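Local coordinates for periplasmic binding protein/LacI transcriptional regulator (Brachyspira murdochii, PDB 4KQC) that probably binds a sugar or similar small solute as the periplasmic component of an ABC transporter, at residues 74-80 with 100-104. Residues are numbered along the deposited sequence; the frame is centred on the assembly and turned at random.
Sequences DFTEQIK and QAQGA
Gln100 and Gln102 reach from the loop 100-104 to the start of the helix and bind its backbone, with Ile79 packed against the loop. The chain of Gln100 runs extended beyond CG (chi2 -170°) across Thr76 CG2, which lies 3.7 Å from Gln100 CG, and brings OE1 to accept a nearly straight hydrogen bond from Phe75 N (2.9 Å, 163°). This donor, on the N-cap residue, sits above the plane of the Gln100 amide, whose NE2 bonds back to Gly73 O. Gln102 NE2 bridges two carbonyls, meeting Thr76 O at 3.0 Å on a lone pair and Gln100 O at 3.1 Å, both nearly in its amide plane, which fixes the turn of that group. Thr76 O also accepts the helical bond from Lys80 N. A leucine in place of Gln102 would probably cost both carbonyls this donor and remove one tie between loop and helix. Ile79 sets CD1 3.4 Å from Gln100 O and CG2 4.1 Å from CB of Ala104, which closes the type I' turn 101-104. Helix 76-84 links parallel strands 66-68 and 89-92 as a beta-alpha-beta crossover in one lobe of the binding protein, and the contact ties to it the loop leading to strand 105-110, while Phe75 turns to helix 48-60.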
loop_
_atom_site.group_PDB
_atom_site.type_symbol
_atom_site.label_atom_id
_atom_site.label_comp_id
_atom_site.label_asym_id
_atom_site.label_seq_id
_atom_site.Cartn_x
_atom_site.Cartn_y
_atom_site.Cartn_z
ATOM N N ASP A 74 -2.525 -19.171 -0.562
ATOM C CA ASP A 74 -1.587 -20.002 -1.281
ATOM C C ASP A 74 -2.140 -20.319 -2.665
ATOM O O ASP A 74 -3.060 -21.149 -2.844
ATOM C CB ASP A 74 -1.374 -21.269 -0.503
ATOM C CG ASP A 74 -0.292 -22.224 -1.112
ATOM O OD1 ASP A 74 -0.070 -22.224 -2.349
ATOM O OD2 ASP A 74 0.298 -23.025 -0.294
ATOM N N PHE A 75 -1.533 -19.732 -3.672
ATOM C CA PHE A 75 -1.922 -19.938 -5.050
ATOM C C PHE A 75 -0.919 -20.776 -5.889
ATOM O O PHE A 75 -0.921 -20.717 -7.110
ATOM C CB PHE A 75 -2.160 -18.563 -5.722
ATOM C CG PHE A 75 -3.191 -17.756 -5.029
ATOM C CD1 PHE A 75 -2.865 -16.916 -3.963
ATOM C CD2 PHE A 75 -4.566 -17.968 -5.283
ATOM C CE1 PHE A 75 -3.815 -16.264 -3.234
ATOM C CE2 PHE A 75 -5.517 -17.282 -4.558
ATOM C CZ PHE A 75 -5.158 -16.443 -3.514
ATOM N N THR A 76 -0.080 -21.530 -5.243
ATOM C CA THR A 76 0.944 -22.264 -5.914
ATOM C C THR A 76 0.423 -23.330 -6.882
ATOM O O THR A 76 1.028 -23.532 -7.920
ATOM C CB THR A 76 1.950 -22.920 -4.917
ATOM O OG1 THR A 76 1.268 -23.765 -3.982
ATOM C CG2 THR A 76 2.677 -21.916 -4.106
ATOM N N GLU A 77 -0.680 -23.991 -6.547
ATOM C CA GLU A 77 -1.257 -24.975 -7.444
ATOM C C GLU A 77 -1.718 -24.313 -8.723
ATOM O O GLU A 77 -1.491 -24.836 -9.813
ATOM C CB GLU A 77 -2.410 -25.763 -6.777
ATOM C CG GLU A 77 -1.942 -26.582 -5.574
ATOM C CD GLU A 77 -2.949 -27.617 -5.093
ATOM O OE1 GLU A 77 -4.053 -27.688 -5.666
ATOM O OE2 GLU A 77 -2.644 -28.400 -4.138
ATOM N N GLN A 78 -2.371 -23.174 -8.596
ATOM C CA GLN A 78 -2.888 -22.427 -9.760
ATOM C C GLN A 78 -1.717 -21.923 -10.636
ATOM O O GLN A 78 -1.722 -22.082 -11.865
ATOM C CB GLN A 78 -3.710 -21.239 -9.255
ATOM C CG GLN A 78 -5.054 -21.657 -8.707
ATOM C CD GLN A 78 -5.018 -22.196 -7.269
ATOM O OE1 GLN A 78 -4.053 -22.011 -6.514
ATOM N NE2 GLN A 78 -6.040 -22.950 -6.930
ATOM N N ILE A 79 -0.694 -21.404 -9.980
ATOM C CA ILE A 79 0.459 -20.866 -10.710
ATOM C C ILE A 79 1.224 -22.009 -11.391
ATOM O O ILE A 79 1.647 -21.914 -12.559
ATOM C CB ILE A 79 1.356 -20.035 -9.787
ATOM C CG1 ILE A 79 0.638 -18.795 -9.345
ATOM C CG2 ILE A 79 2.690 -19.686 -10.472
ATOM C CD1 ILE A 79 1.241 -18.190 -8.112
ATOM N N LYS A 80 1.321 -23.139 -10.719
ATOM C CA LYS A 80 1.930 -24.324 -11.324
ATOM C C LYS A 80 1.218 -24.740 -12.580
ATOM O O LYS A 80 1.857 -25.075 -13.624
ATOM C CB LYS A 80 2.009 -25.483 -10.297
ATOM C CG LYS A 80 2.723 -26.668 -10.868
ATOM C CD LYS A 80 3.292 -27.501 -9.749
ATOM C CE LYS A 80 3.855 -28.784 -10.293
ATOM N NZ LYS A 80 4.198 -29.656 -9.134
ATOM N N GLN A 100 5.953 -17.949 -4.286
ATOM C CA GLN A 100 4.912 -18.715 -4.974
ATOM C C GLN A 100 5.076 -18.667 -6.489
ATOM O O GLN A 100 4.339 -19.357 -7.195
ATOM C CB GLN A 100 3.520 -18.215 -4.632
ATOM C CG GLN A 100 3.188 -18.380 -3.159
ATOM C CD GLN A 100 1.737 -18.114 -2.793
ATOM O OE1 GLN A 100 0.864 -18.033 -3.646
ATOM N NE2 GLN A 100 1.505 -17.896 -1.506
ATOM N N ALA A 101 5.901 -17.764 -7.005
ATOM C CA ALA A 101 5.862 -17.483 -8.421
ATOM C C ALA A 101 6.399 -18.587 -9.332
ATOM O O ALA A 101 6.047 -18.642 -10.527
ATOM C CB ALA A 101 6.638 -16.172 -8.696
ATOM N N GLN A 102 7.280 -19.443 -8.823
ATOM C CA GLN A 102 7.755 -20.596 -9.573
ATOM C C GLN A 102 8.328 -20.281 -10.974
ATOM O O GLN A 102 8.206 -21.087 -11.905
ATOM C CB GLN A 102 6.604 -21.637 -9.657
ATOM C CG GLN A 102 6.167 -22.218 -8.321
ATOM C CD GLN A 102 4.825 -22.957 -8.396
ATOM O OE1 GLN A 102 4.732 -24.083 -8.870
ATOM N NE2 GLN A 102 3.773 -22.305 -7.970
ATOM N N GLY A 103 8.963 -19.111 -11.124
ATOM C CA GLY A 103 9.525 -18.757 -12.411
ATOM C C GLY A 103 8.537 -18.413 -13.468
ATOM O O GLY A 103 8.924 -18.400 -14.618
ATOM N N ALA A 104 7.261 -18.311 -13.119
ATOM C CA ALA A 104 6.199 -18.143 -14.129
ATOM C C ALA A 104 5.764 -16.679 -14.348
ATOM O O ALA A 104 5.018 -16.392 -15.309
ATOM C CB ALA A 104 5.019 -19.000 -13.768
#